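Long-range contact in succinate dehydrogenase subunit A (PDB 7D6V), which is the FAD-carrying subunit of a mycobacterial succinate dehydrogenase and probably oxidises succinate to fumarate, passing the electrons on to the iron-sulfur subunit: residues 31-36 / 163-167. Coordinates in Å, arbitrary orientation, origin at the centre of the assembly. Residues are numbered along the deposited sequence.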
loop_
_atom_site.group_PDB
_atom_site.type_symbol
_atom_site.label_atom_id
_atom_site.label_comp_id
_atom_site.label_asym_id
_atom_site.label_seq_id
_atom_site.Cartn_x
_atom_site.Cartn_y
_atom_site.Cartn_z
ATOM N N GLY A 31 11.668 13.297 25.891
ATOM C CA GLY A 31 10.694 13.854 26.806
ATOM C C GLY A 31 10.279 15.234 26.355
ATOM O O GLY A 31 10.911 16.228 26.716
ATOM N N LEU A 32 9.178 15.306 25.617
ATOM C CA LEU A 32 8.774 16.512 24.910
ATOM C C LEU A 32 7.334 16.341 24.473
ATOM O O LEU A 32 6.873 15.219 24.249
ATOM C CB LEU A 32 9.654 16.781 23.682
ATOM C CG LEU A 32 11.038 17.416 23.802
ATOM C CD1 LEU A 32 11.579 17.748 22.425
ATOM C CD2 LEU A 32 10.981 18.657 24.652
ATOM N N ARG A 33 6.633 17.461 24.353
ATOM C CA ARG A 33 5.329 17.482 23.711
ATOM C C ARG A 33 5.531 17.766 22.230
ATOM O O ARG A 33 6.019 18.839 21.862
ATOM C CB ARG A 33 4.422 18.530 24.349
ATOM C CG ARG A 33 4.328 18.427 25.854
ATOM C CD ARG A 33 3.143 19.213 26.368
ATOM N NE ARG A 33 1.893 18.763 25.763
ATOM C CZ ARG A 33 1.073 19.544 25.069
ATOM N NH1 ARG A 33 -0.044 19.047 24.560
ATOM N NH2 ARG A 33 1.368 20.823 24.887
ATOM N N VAL A 34 5.158 16.810 21.387
ATOM C CA VAL A 34 5.440 16.852 19.958
ATOM C C VAL A 34 4.124 16.916 19.200
ATOM O O VAL A 34 3.201 16.145 19.482
ATOM C CB VAL A 34 6.263 15.633 19.509
ATOM C CG1 VAL A 34 6.765 15.822 18.091
ATOM C CG2 VAL A 34 7.420 15.401 20.455
ATOM N N ALA A 35 4.042 17.832 18.243
ATOM C CA ALA A 35 2.923 17.921 17.318
ATOM C C ALA A 35 3.379 17.429 15.954
ATOM O O ALA A 35 4.441 17.829 15.470
ATOM C CB ALA A 35 2.400 19.355 17.222
ATOM N N VAL A 36 2.587 16.557 15.343
ATOM C CA VAL A 36 2.903 15.978 14.042
ATOM C C VAL A 36 1.904 16.548 13.050
ATOM O O VAL A 36 0.698 16.298 13.161
ATOM C CB VAL A 36 2.832 14.447 14.067
ATOM C CG1 VAL A 36 3.075 13.878 12.681
ATOM C CG2 VAL A 36 3.784 13.879 15.080
ATOM N N GLU A 163 -3.005 11.727 23.591
ATOM C CA GLU A 163 -2.246 12.847 23.048
ATOM C C GLU A 163 -1.609 13.697 24.139
ATOM O O GLU A 163 -1.470 14.912 23.978
ATOM C CB GLU A 163 -3.139 13.707 22.157
ATOM C CG GLU A 163 -3.822 12.933 21.048
ATOM C CD GLU A 163 -4.995 13.681 20.460
ATOM O OE1 GLU A 163 -5.402 13.354 19.327
ATOM O OE2 GLU A 163 -5.508 14.601 21.130
ATOM N N ALA A 164 -1.217 13.075 25.251
ATOM C CA ALA A 164 -0.562 13.820 26.319
ATOM C C ALA A 164 0.814 14.310 25.889
ATOM O O ALA A 164 1.228 15.414 26.260
ATOM C CB ALA A 164 -0.461 12.954 27.573
ATOM N N ARG A 165 1.540 13.506 25.116
ATOM C CA ARG A 165 2.864 13.879 24.639
ATOM C C ARG A 165 2.982 13.946 23.125
ATOM O O ARG A 165 3.805 14.711 22.626
ATOM C CB ARG A 165 3.928 12.901 25.163
ATOM C CG ARG A 165 3.802 12.526 26.626
ATOM C CD ARG A 165 3.757 13.744 27.523
ATOM N NE ARG A 165 5.022 14.467 27.543
ATOM C CZ ARG A 165 5.240 15.559 28.265
ATOM N NH1 ARG A 165 4.276 16.050 29.029
ATOM N NH2 ARG A 165 6.423 16.158 28.229
ATOM N N ILE A 166 2.199 13.168 22.383
ATOM C CA ILE A 166 2.260 13.150 20.927
ATOM C C ILE A 166 0.850 13.328 20.387
ATOM O O ILE A 166 -0.050 12.551 20.726
ATOM C CB ILE A 166 2.869 11.847 20.384
ATOM C CG1 ILE A 166 4.359 11.765 20.700
ATOM C CG2 ILE A 166 2.656 11.747 18.886
ATOM C CD1 ILE A 166 5.008 10.518 20.158
ATOM N N ARG A 167 0.661 14.334 19.539
ATOM C CA ARG A 167 -0.586 14.520 18.816
ATOM C C ARG A 167 -0.292 14.622 17.328
ATOM O O ARG A 167 0.666 15.283 16.920
ATOM C CB ARG A 167 -1.332 15.765 19.292
ATOM C CG ARG A 167 -2.741 15.863 18.748
ATOM C CD ARG A 167 -3.526 16.962 19.417
ATOM N NE ARG A 167 -4.782 17.211 18.721
ATOM C CZ ARG A 167 -5.644 18.163 19.052
ATOM N NH1 ARG A 167 -5.390 18.963 20.076
ATOM N NH2 ARG A 167 -6.762 18.312 18.360
#
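Start at Glu-163, in the turn leading into strand 166-169. Its carboxylate approaches the Arg-167 side chain, with Glu-163 OE2 3.6 Å from Arg-167 NE, a long ion pair with no N-H pointing at the oxygen. Ala-164 offers its carbonyl: Arg-33 NE reaches Ala-164 O at 3.5 Å, straight but weak. The Arg-165 side chain curls back so that Arg-33 CG lies over one face of its guanidinium, 3.9 Å from Arg-165 CZ, while the charged end of Arg-33 turns toward Ala-164 O, its CZ 6.6 Å from Arg-165 CZ. Arg-165 O opens the parallel ladder, accepting from Val-34 N at 2.8 Å. Ile-166 sits beside Val-34, both side chains on the sheet face covered by helix 18-30, where they meet Ala-27, Val-24 and Arg-28; helix 136-159 also reaches Ile-166 through Ile-148. Arg-167 then bonds twice, straddling Ala-35 as parallel pairing requires: Arg-167 N to Val-34 O at 3.1 Å, and Val-36 N to Arg-167 O at 2.8 Å. Its side chain shares the other face with Ala-35, near Tyr-9. Strand 166-169 is added as the edge of the five-stranded parallel sheet of the Rossmann-type FAD-binding domain, beside 34-37, which pairs with 11-14. The join rests on main-chain hydrogen bonds, largely independent of side-chain identity; Arg-33 and Arg-165 add a weak hydrogen bond and aliphatic packing where the strands begin.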